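Local coordinates for uncharacterized protein MJ1062 (Methanocaldococcus jannaschii, PDB 3EO4) that is of unknown function but probably transfers acyl groups through the GNAT acetyltransferase domain described here, one piece of a longer protein, at residues I15-T20 / I66-E71; Y37-I42 / L132-R137; N87-E92 / Y124-A129. All coordinates share one frame; numbering follows the deposited sequence.

Contact 1 (I15-T20 / I66-E71)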
loop_
_atom_site.group_PDB
_atom_site.type_symbol
_atom_site.label_atom_id
_atom_site.label_comp_id
_atom_site.label_asym_id
_atom_site.label_seq_id
_atom_site.Cartn_x
_atom_site.Cartn_y
_atom_site.Cartn_z
ATOM N N ILE A 15 -3.048 -18.658 0.448
ATOM C CA ILE A 15 -4.018 -18.791 1.523
ATOM C C ILE A 15 -4.835 -17.498 1.546
ATOM O O ILE A 15 -4.316 -16.403 1.241
ATOM C CB ILE A 15 -3.293 -18.985 2.864
ATOM C CG1 ILE A 15 -2.407 -20.234 2.799
ATOM C CG2 ILE A 15 -4.282 -19.135 4.015
ATOM C CD1 ILE A 15 -0.948 -19.991 3.165
ATOM N N ILE A 16 -6.117 -17.613 1.870
ATOM C CA ILE A 16 -6.914 -16.435 2.104
ATOM C C ILE A 16 -7.449 -16.484 3.534
ATOM O O ILE A 16 -7.801 -17.561 4.021
ATOM C CB ILE A 16 -8.050 -16.273 1.077
ATOM C CG1 ILE A 16 -9.057 -17.424 1.157
ATOM C CG2 ILE A 16 -7.484 -16.129 -0.329
ATOM C CD1 ILE A 16 -10.396 -17.063 0.563
ATOM N N ARG A 17 -7.444 -15.337 4.214
ATOM C CA ARG A 17 -7.956 -15.230 5.582
ATOM C C ARG A 17 -8.762 -13.936 5.686
ATOM O O ARG A 17 -8.468 -12.950 4.969
ATOM C CB ARG A 17 -6.823 -15.253 6.619
ATOM C CG ARG A 17 -5.829 -14.074 6.520
ATOM C CD ARG A 17 -5.435 -13.486 7.902
ATOM N NE ARG A 17 -4.530 -12.334 7.760
ATOM C CZ ARG A 17 -4.900 -11.040 7.704
ATOM N NH1 ARG A 17 -6.182 -10.685 7.781
ATOM N NH2 ARG A 17 -3.970 -10.090 7.572
ATOM N N GLN A 18 -9.772 -13.913 6.555
ATOM C CA GLN A 18 -10.598 -12.702 6.632
ATOM C C GLN A 18 -9.767 -11.497 7.043
ATOM O O GLN A 18 -8.754 -11.603 7.755
ATOM C CB GLN A 18 -11.877 -12.838 7.486
ATOM C CG GLN A 18 -11.754 -13.704 8.718
ATOM C CD GLN A 18 -12.956 -13.606 9.685
ATOM O OE1 GLN A 18 -12.890 -14.120 10.816
ATOM N NE2 GLN A 18 -14.035 -12.946 9.263
ATOM N N ILE A 19 -10.193 -10.357 6.519
ATOM C CA ILE A 19 -9.592 -9.074 6.788
ATOM C C ILE A 19 -9.871 -8.669 8.215
ATOM O O ILE A 19 -10.799 -9.158 8.836
ATOM C CB ILE A 19 -10.204 -8.003 5.838
ATOM C CG1 ILE A 19 -9.319 -6.755 5.770
ATOM C CG2 ILE A 19 -11.663 -7.681 6.236
ATOM C CD1 ILE A 19 -9.527 -5.927 4.490
ATOM N N THR A 20 -9.093 -7.706 8.676
ATOM C CA THR A 20 -9.075 -7.215 10.041
ATOM C C THR A 20 -8.864 -5.708 9.978
ATOM O O THR A 20 -8.303 -5.220 8.982
ATOM C CB THR A 20 -7.867 -7.897 10.733
ATOM O OG1 THR A 20 -8.332 -9.024 11.468
ATOM C CG2 THR A 20 -7.151 -7.005 11.639
ATOM N N ILE A 66 -7.882 -11.093 2.934
ATOM C CA ILE A 66 -6.539 -10.789 2.515
ATOM C C ILE A 66 -5.987 -12.062 1.876
ATOM O O ILE A 66 -6.184 -13.171 2.397
ATOM C CB ILE A 66 -5.642 -10.447 3.750
ATOM C CG1 ILE A 66 -6.253 -9.294 4.556
ATOM C CG2 ILE A 66 -4.243 -10.090 3.327
ATOM C CD1 ILE A 66 -6.425 -8.004 3.727
ATOM N N ILE A 67 -5.265 -11.886 0.777
ATOM C CA ILE A 67 -4.576 -12.976 0.088
ATOM C C ILE A 67 -3.139 -13.071 0.609
ATOM O O ILE A 67 -2.391 -12.106 0.558
ATOM C CB ILE A 67 -4.541 -12.723 -1.429
ATOM C CG1 ILE A 67 -5.963 -12.464 -1.971
ATOM C CG2 ILE A 67 -3.807 -13.865 -2.138
ATOM C CD1 ILE A 67 -5.994 -11.884 -3.381
ATOM N N LEU A 68 -2.770 -14.236 1.112
ATOM C CA LEU A 68 -1.455 -14.450 1.647
ATOM C C LEU A 68 -0.674 -15.321 0.692
ATOM O O LEU A 68 -1.197 -16.298 0.190
ATOM C CB LEU A 68 -1.585 -15.169 2.972
ATOM C CG LEU A 68 -1.783 -14.411 4.292
ATOM C CD1 LEU A 68 -2.360 -13.020 4.176
ATOM C CD2 LEU A 68 -2.549 -15.281 5.310
ATOM N N LEU A 69 0.576 -14.968 0.427
ATOM C CA LEU A 69 1.423 -15.791 -0.412
ATOM C C LEU A 69 2.494 -16.383 0.493
ATOM O O LEU A 69 3.176 -15.655 1.207
ATOM C CB LEU A 69 2.043 -14.991 -1.573
ATOM C CG LEU A 69 3.176 -15.700 -2.345
ATOM C CD1 LEU A 69 2.711 -16.948 -3.121
ATOM C CD2 LEU A 69 3.907 -14.778 -3.277
ATOM N N ARG A 70 2.609 -17.709 0.461
ATOM C CA ARG A 70 3.620 -18.414 1.208
ATOM C C ARG A 70 4.723 -18.759 0.230
ATOM O O ARG A 70 4.499 -19.411 -0.793
ATOM C CB ARG A 70 3.074 -19.697 1.846
ATOM C CG ARG A 70 4.103 -20.417 2.702
ATOM C CD ARG A 70 3.596 -21.757 3.203
ATOM N NE ARG A 70 2.347 -21.623 3.961
ATOM C CZ ARG A 70 2.278 -21.498 5.288
ATOM N NH1 ARG A 70 3.389 -21.475 6.024
ATOM N NH2 ARG A 70 1.092 -21.390 5.885
ATOM N N GLU A 71 5.918 -18.306 0.551
ATOM C CA GLU A 71 7.047 -18.457 -0.328
ATOM C C GLU A 71 8.266 -18.580 0.548
ATOM O O GLU A 71 8.409 -17.823 1.502
ATOM C CB GLU A 71 7.114 -17.207 -1.161
ATOM C CG GLU A 71 8.247 -17.109 -2.091
ATOM C CD GLU A 71 7.942 -16.011 -3.073
ATOM O OE1 GLU A 71 6.968 -16.183 -3.858
ATOM O OE2 GLU A 71 8.639 -14.973 -3.016
#
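Ile15 and Arg17 pair with Leu68 and Ile66 as hydrogen-bonded partners of two antiparallel strands, a worked case of how two neighbouring inner strands of a sheet are zipped together. Ile15 N reaches Leu68 O at 3.0 Å, and the return bond from Leu68 N to Ile15 O is shorter, 2.7 Å, with an N-H...O angle of 170°. Two further backbone bonds join Arg17 and Ile66. Between the two pairs, Ile16 faces Ile67 without mutual bonds, but Ile16 CA lies 3.4 Å from Ile66 O in a CA-H...O contact.

The apolar packing lies mainly on the face carrying Ile15, Arg17, Ile66 and Leu68. Arg17 CG sits between the backbone N and the carbonyl carbon (chi1 63°), and meets Leu68 CD2 at 3.7 Å; the two side chains cross at about a right angle. Past the strand, Ile19 CG1 touches Ile66 CD1 at 3.8 Å.

Arg17 supplies the polar element. One face of its guanidinium lies over Ile66 CG1, 3.5 Å from NH1, while NH1 also donates within the group's plane to Gln18 O at 2.7 Å and forms a salt bridge with Asp23. Together with Ile66 over one face, these partners restrict how the group can turn.

Strand 74-84 flanks strand 63-71 on the side away from strand 13-18. Helix 107-121 covers the other face, where Leu114 meets Ile16, and Ile107 and Ser111 meet Ile67.

Contact 2 (Y37-I42 / L132-R137)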
loop_
_atom_site.group_PDB
_atom_site.type_symbol
_atom_site.label_atom_id
_atom_site.label_comp_id
_atom_site.label_asym_id
_atom_site.label_seq_id
_atom_site.Cartn_x
_atom_site.Cartn_y
_atom_site.Cartn_z
ATOM N N TYR A 37 -5.975 1.807 -9.681
ATOM C CA TYR A 37 -7.302 2.381 -9.749
ATOM C C TYR A 37 -7.680 2.839 -11.156
ATOM O O TYR A 37 -8.801 3.296 -11.397
ATOM C CB TYR A 37 -7.566 3.407 -8.627
ATOM C CG TYR A 37 -6.794 4.726 -8.639
ATOM C CD1 TYR A 37 -5.911 5.054 -7.605
ATOM C CD2 TYR A 37 -7.008 5.674 -9.637
ATOM C CE1 TYR A 37 -5.238 6.296 -7.595
ATOM C CE2 TYR A 37 -6.346 6.907 -9.629
ATOM C CZ TYR A 37 -5.465 7.211 -8.608
ATOM O OH TYR A 37 -4.817 8.439 -8.634
ATOM N N LYS A 38 -6.720 2.713 -12.073
ATOM C CA LYS A 38 -6.945 2.698 -13.525
ATOM C C LYS A 38 -8.099 1.787 -13.921
ATOM O O LYS A 38 -8.746 1.993 -14.937
ATOM C CB LYS A 38 -5.774 1.970 -14.171
ATOM C CG LYS A 38 -4.747 2.721 -14.830
ATOM C CD LYS A 38 -3.824 1.660 -15.423
ATOM C CE LYS A 38 -4.387 1.136 -16.755
ATOM N NZ LYS A 38 -3.680 1.731 -17.898
ATOM N N PHE A 39 -8.240 0.702 -13.167
ATOM C CA PHE A 39 -9.189 -0.356 -13.457
ATOM C C PHE A 39 -10.503 -0.254 -12.658
ATOM O O PHE A 39 -11.347 -1.143 -12.753
ATOM C CB PHE A 39 -8.492 -1.741 -13.304
ATOM C CG PHE A 39 -7.231 -1.892 -14.158
ATOM C CD1 PHE A 39 -7.277 -1.686 -15.525
ATOM C CD2 PHE A 39 -6.004 -2.248 -13.578
ATOM C CE1 PHE A 39 -6.136 -1.816 -16.335
ATOM C CE2 PHE A 39 -4.839 -2.378 -14.370
ATOM C CZ PHE A 39 -4.917 -2.146 -15.776
ATOM N N PHE A 40 -10.701 0.840 -11.922
ATOM C CA PHE A 40 -11.852 1.000 -11.032
ATOM C C PHE A 40 -12.791 2.050 -11.618
ATOM O O PHE A 40 -12.338 3.137 -11.997
ATOM C CB PHE A 40 -11.421 1.492 -9.641
ATOM C CG PHE A 40 -10.636 0.492 -8.840
ATOM C CD1 PHE A 40 -9.967 0.899 -7.685
ATOM C CD2 PHE A 40 -10.545 -0.832 -9.230
ATOM C CE1 PHE A 40 -9.241 0.019 -6.938
ATOM C CE2 PHE A 40 -9.824 -1.742 -8.463
ATOM C CZ PHE A 40 -9.166 -1.312 -7.321
ATOM N N TYR A 41 -14.079 1.718 -11.681
ATOM C CA TYR A 41 -15.105 2.616 -12.203
ATOM C C TYR A 41 -14.936 4.049 -11.640
ATOM O O TYR A 41 -14.923 4.260 -10.423
ATOM C CB TYR A 41 -16.520 2.044 -11.958
ATOM C CG TYR A 41 -17.630 2.890 -12.553
ATOM C CD1 TYR A 41 -17.760 3.027 -13.935
ATOM C CD2 TYR A 41 -18.524 3.564 -11.743
ATOM C CE1 TYR A 41 -18.741 3.808 -14.487
ATOM C CE2 TYR A 41 -19.545 4.346 -12.295
ATOM C CZ TYR A 41 -19.634 4.461 -13.668
ATOM O OH TYR A 41 -20.601 5.234 -14.247
ATOM N N ILE A 42 -14.730 4.994 -12.557
ATOM C CA ILE A 42 -14.553 6.441 -12.297
ATOM C C ILE A 42 -13.539 6.958 -11.235
ATOM O O ILE A 42 -13.447 8.176 -11.046
ATOM C CB ILE A 42 -15.906 7.180 -12.089
ATOM C CG1 ILE A 42 -16.322 7.164 -10.601
ATOM C CG2 ILE A 42 -16.948 6.712 -13.107
ATOM C CD1 ILE A 42 -17.461 6.313 -10.269
ATOM N N LEU A 132 -14.058 -3.473 -15.901
ATOM C CA LEU A 132 -13.861 -2.418 -16.904
ATOM C C LEU A 132 -13.182 -2.991 -18.151
ATOM O O LEU A 132 -12.295 -3.866 -18.056
ATOM C CB LEU A 132 -13.022 -1.268 -16.365
ATOM C CG LEU A 132 -13.544 -0.212 -15.406
ATOM C CD1 LEU A 132 -12.634 0.963 -15.595
ATOM C CD2 LEU A 132 -15.020 0.217 -15.643
ATOM N N GLU A 133 -13.640 -2.507 -19.296
ATOM C CA GLU A 133 -13.167 -2.923 -20.598
ATOM C C GLU A 133 -11.651 -2.917 -20.727
ATOM O O GLU A 133 -11.114 -3.714 -21.493
ATOM C CB GLU A 133 -13.720 -1.996 -21.672
ATOM C CG GLU A 133 -15.171 -2.185 -21.926
ATOM C CD GLU A 133 -15.699 -1.222 -22.951
ATOM O OE1 GLU A 133 -15.243 -0.054 -22.928
ATOM O OE2 GLU A 133 -16.570 -1.621 -23.763
ATOM N N ASN A 134 -10.971 -2.013 -20.016
ATOM C CA ASN A 134 -9.531 -1.850 -20.188
ATOM C C ASN A 134 -8.759 -2.824 -19.318
ATOM O O ASN A 134 -7.556 -3.004 -19.491
ATOM C CB ASN A 134 -9.080 -0.384 -19.942
ATOM C CG ASN A 134 -9.298 0.076 -18.496
ATOM O OD1 ASN A 134 -10.348 -0.165 -17.923
ATOM N ND2 ASN A 134 -8.296 0.739 -17.906
ATOM N N ASN A 135 -9.465 -3.471 -18.388
ATOM C CA ASN A 135 -8.824 -4.370 -17.452
ATOM C C ASN A 135 -8.607 -5.754 -18.068
ATOM O O ASN A 135 -9.318 -6.712 -17.724
ATOM C CB ASN A 135 -9.609 -4.436 -16.152
ATOM C CG ASN A 135 -8.795 -5.032 -15.008
ATOM O OD1 ASN A 135 -7.703 -5.562 -15.215
ATOM N ND2 ASN A 135 -9.330 -4.934 -13.787
ATOM N N ILE A 136 -7.631 -5.843 -18.981
ATOM C CA ILE A 136 -7.371 -7.083 -19.720
ATOM C C ILE A 136 -6.933 -8.286 -18.864
ATOM O O ILE A 136 -7.304 -9.423 -19.165
ATOM C CB ILE A 136 -6.512 -6.890 -21.043
ATOM C CG1 ILE A 136 -5.645 -8.118 -21.356
ATOM C CG2 ILE A 136 -5.682 -5.607 -21.039
ATOM C CD1 ILE A 136 -6.362 -9.124 -22.189
ATOM N N ARG A 137 -6.192 -8.037 -17.790
ATOM C CA ARG A 137 -5.705 -9.120 -16.926
ATOM C C ARG A 137 -6.859 -9.715 -16.133
ATOM O O ARG A 137 -6.927 -10.932 -15.910
ATOM C CB ARG A 137 -4.586 -8.631 -15.993
ATOM C CG ARG A 137 -3.261 -8.417 -16.753
ATOM C CD ARG A 137 -2.217 -7.727 -15.911
ATOM N NE ARG A 137 -0.945 -7.538 -16.609
ATOM C CZ ARG A 137 -0.049 -8.500 -16.875
ATOM N NH1 ARG A 137 1.082 -8.195 -17.504
ATOM N NH2 ARG A 137 -0.269 -9.763 -16.532
HETATM O O HOH W 1 -11.869 -3.688 -13.667
#
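Phe39 and Asn135 meet because Phe39 CG stands anti to its carbonyl carbon (chi1 -55°) and Asn135 CG anti to its backbone N (chi1 -164°). The result is an amide stacked on an aromatic ring, the two planes only 15° apart. Asn135 OD1 lies 3.8 Å above the ring plane, offset toward the rim, and ND2 comes within 3.3 Å of Phe39 CB. Lys38 CB occupies the opposite face of the ring, over its centre.

The direct polar link is long but straight: Asn134 ND2 donates to Lys38 O at 3.3 Å, approaching from above the carbonyl plane. A water adds a second bridge, giving a hydrogen to Phe39 O (2.8 Å) and accepting from Leu132 N and from Asn135 ND2 (2.8 Å). That ND2 also bonds to a bound MES molecule, probably from the crystallisation liquor. Leu132 completes the packing, with CG 3.6 Å from Phe39 O and CD2 at the edge of the Tyr41 ring.

Here the loop after helix 34-37 meets the turn between strand 126-132 and helix 136-144. Asn135 is the N-cap of that helix, its OD1 weakly bonded to Ser138 N, while Glu157 of strand 157-163 packs against both Tyr41 and Leu132.

Contact 3 (N87-E92 / Y124-A129)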
loop_
_atom_site.group_PDB
_atom_site.type_symbol
_atom_site.label_atom_id
_atom_site.label_comp_id
_atom_site.label_asym_id
_atom_site.label_seq_id
_atom_site.Cartn_x
_atom_site.Cartn_y
_atom_site.Cartn_z
ATOM N N ASN A 87 -26.813 -11.517 -0.193
ATOM C CA ASN A 87 -28.250 -11.627 -0.012
ATOM C C ASN A 87 -29.014 -11.886 -1.303
ATOM O O ASN A 87 -30.238 -11.876 -1.301
ATOM C CB ASN A 87 -28.805 -10.397 0.723
ATOM C CG ASN A 87 -28.500 -9.084 0.014
ATOM O OD1 ASN A 87 -29.270 -8.143 0.132
ATOM N ND2 ASN A 87 -27.379 -9.006 -0.705
ATOM N N THR A 88 -28.293 -12.130 -2.396
ATOM C CA THR A 88 -28.895 -12.437 -3.689
ATOM C C THR A 88 -28.407 -13.816 -4.114
ATOM O O THR A 88 -27.467 -14.372 -3.521
ATOM C CB THR A 88 -28.510 -11.381 -4.793
ATOM O OG1 THR A 88 -27.178 -11.633 -5.289
ATOM C CG2 THR A 88 -28.586 -9.959 -4.256
ATOM N N ASP A 89 -29.013 -14.367 -5.154
ATOM C CA ASP A 89 -28.596 -15.681 -5.644
ATOM C C ASP A 89 -27.372 -15.618 -6.566
ATOM O O ASP A 89 -27.017 -16.624 -7.177
ATOM C CB ASP A 89 -29.762 -16.356 -6.377
ATOM C CG ASP A 89 -30.111 -15.664 -7.682
ATOM O OD1 ASP A 89 -29.611 -14.552 -7.941
ATOM O OD2 ASP A 89 -30.895 -16.243 -8.467
ATOM N N ASN A 90 -26.748 -14.435 -6.675
ATOM C CA ASN A 90 -25.689 -14.173 -7.674
ATOM C C ASN A 90 -24.734 -13.112 -7.109
ATOM O O ASN A 90 -24.748 -11.930 -7.498
ATOM C CB ASN A 90 -26.321 -13.778 -9.019
ATOM C CG ASN A 90 -25.356 -13.874 -10.205
ATOM O OD1 ASN A 90 -24.131 -13.748 -10.076
ATOM N ND2 ASN A 90 -25.936 -14.054 -11.397
ATOM N N PRO A 91 -23.922 -13.524 -6.134
ATOM C CA PRO A 91 -23.008 -12.581 -5.522
ATOM C C PRO A 91 -21.900 -12.117 -6.473
ATOM O O PRO A 91 -21.530 -12.829 -7.442
ATOM C CB PRO A 91 -22.421 -13.374 -4.341
ATOM C CG PRO A 91 -22.598 -14.781 -4.714
ATOM C CD PRO A 91 -23.875 -14.842 -5.483
ATOM N N GLU A 92 -21.385 -10.935 -6.168
ATOM C CA GLU A 92 -20.340 -10.291 -6.940
ATOM C C GLU A 92 -18.961 -10.529 -6.312
ATOM O O GLU A 92 -18.778 -10.346 -5.096
ATOM C CB GLU A 92 -20.628 -8.808 -7.035
ATOM C CG GLU A 92 -19.588 -8.052 -7.833
ATOM C CD GLU A 92 -19.924 -6.570 -7.946
ATOM O OE1 GLU A 92 -21.108 -6.222 -7.889
ATOM O OE2 GLU A 92 -19.008 -5.748 -8.116
ATOM N N TYR A 124 -24.663 -21.481 -3.009
ATOM C CA TYR A 124 -24.806 -20.598 -4.167
ATOM C C TYR A 124 -24.643 -21.409 -5.438
ATOM O O TYR A 124 -23.901 -22.387 -5.469
ATOM C CB TYR A 124 -23.786 -19.442 -4.135
ATOM C CG TYR A 124 -24.089 -18.454 -3.037
ATOM C CD1 TYR A 124 -25.017 -17.406 -3.255
ATOM C CD2 TYR A 124 -23.466 -18.550 -1.773
ATOM C CE1 TYR A 124 -25.302 -16.480 -2.258
ATOM C CE2 TYR A 124 -23.748 -17.618 -0.768
ATOM C CZ TYR A 124 -24.691 -16.599 -1.011
ATOM O OH TYR A 124 -25.029 -15.686 -0.021
ATOM N N LYS A 125 -25.331 -20.992 -6.488
ATOM C CA LYS A 125 -25.285 -21.683 -7.775
ATOM C C LYS A 125 -24.688 -20.784 -8.882
ATOM O O LYS A 125 -24.294 -21.287 -9.935
ATOM C CB LYS A 125 -26.683 -22.218 -8.161
ATOM C CG LYS A 125 -27.355 -23.215 -7.144
ATOM C CD LYS A 125 -26.681 -24.611 -7.123
ATOM C CE LYS A 125 -27.565 -25.740 -6.512
ATOM N NZ LYS A 125 -27.640 -25.790 -4.988
ATOM N N LYS A 126 -24.625 -19.466 -8.632
ATOM C CA LYS A 126 -24.023 -18.492 -9.560
ATOM C C LYS A 126 -23.199 -17.435 -8.824
ATOM O O LYS A 126 -23.387 -17.220 -7.610
ATOM C CB LYS A 126 -25.081 -17.722 -10.370
ATOM C CG LYS A 126 -26.377 -18.404 -10.543
ATOM C CD LYS A 126 -27.479 -17.394 -10.773
ATOM C CE LYS A 126 -28.510 -17.965 -11.724
ATOM N NZ LYS A 126 -27.858 -18.410 -13.025
ATOM N N ALA A 127 -22.333 -16.754 -9.595
ATOM C CA ALA A 127 -21.519 -15.645 -9.119
ATOM C C ALA A 127 -21.130 -14.804 -10.324
ATOM O O ALA A 127 -21.140 -15.300 -11.461
ATOM C CB ALA A 127 -20.251 -16.133 -8.360
ATOM N N HIS A 128 -20.796 -13.534 -10.079
ATOM C CA HIS A 128 -20.394 -12.654 -11.164
ATOM C C HIS A 128 -19.262 -11.721 -10.779
ATOM O O HIS A 128 -18.902 -11.628 -9.617
ATOM C CB HIS A 128 -21.597 -11.880 -11.745
ATOM C CG HIS A 128 -22.169 -10.844 -10.826
ATOM N ND1 HIS A 128 -23.185 -11.114 -9.937
ATOM C CD2 HIS A 128 -21.898 -9.525 -10.691
ATOM C CE1 HIS A 128 -23.501 -10.013 -9.279
ATOM N NE2 HIS A 128 -22.737 -9.033 -9.720
ATOM N N ALA A 129 -18.703 -11.044 -11.775
ATOM C CA ALA A 129 -17.656 -10.033 -11.581
ATOM C C ALA A 129 -18.028 -8.840 -12.470
ATOM O O ALA A 129 -18.600 -9.034 -13.528
ATOM C CB ALA A 129 -16.292 -10.599 -11.977
HETATM O O HOH W 2 -27.102 -18.985 -6.184
HETATM O O HOH W 3 -23.861 -6.475 -9.274
#
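Glu92 and His128 make the one backbone bridge between these segments, where strands 92-97 and 126-132 come together, parallel, as the two ends of a beta-alpha-beta crossover through helix 107-121. In GNAT folds such a pair splays apart in a V to admit the acyl-CoA, and this contact is consistent with the joined end of that opening.

Two direct hydrogen bonds to residues 87-92 hold His128. Its backbone N donates to Pro91 O and its ring ND1 to Asn90 OD1, both at 2.8 Å; the latter acceptor lies in the imidazole plane, whereas the donor stands above the amide plane. A water bonded to NE2 donates to Glu92 OE1. Asn90 is positioned by an ST turn, its N bonded to Thr88 OG1, which also pairs with Gln85 O.

Apolar contacts flank these bonds. Glu92 CA covers one imidazole face over its centre. Pro91 CG makes a CH-pi contact over the Tyr124 ring, 4.2 Å from its centroid, and Leu119 of helix 107-121 packs on both.

Tyr124 also lines the pocket of a bound polyether, probably from the crystallisation liquor, with Asn87 and Thr88. Its OH bonds to Leu86 O; Thr88 O lies in the ring plane, 3.3 Å from CE1.

The three contacts mark separate corners of one GNAT domain, their centres 21 to 23 Å apart. Contact 1 lies within the five-stranded antiparallel sheet, whose last strand, 92-97, begins at contact 3 and is there bridged to strand 126-132 of the three-stranded sheet. Contact 3 thus joins the two sheets. That same strand 126-132 leads into contact 2, where its end and the start of helix 136-144 meet the loop after helix 34-37. Along the chain, contact 1 closes before contact 3 opens, the segments of contacts 1 and 2 alternate, and both segments of contact 3 fall between the two of contact 2. Helix 107-121 packs against both contact 1 and contact 3.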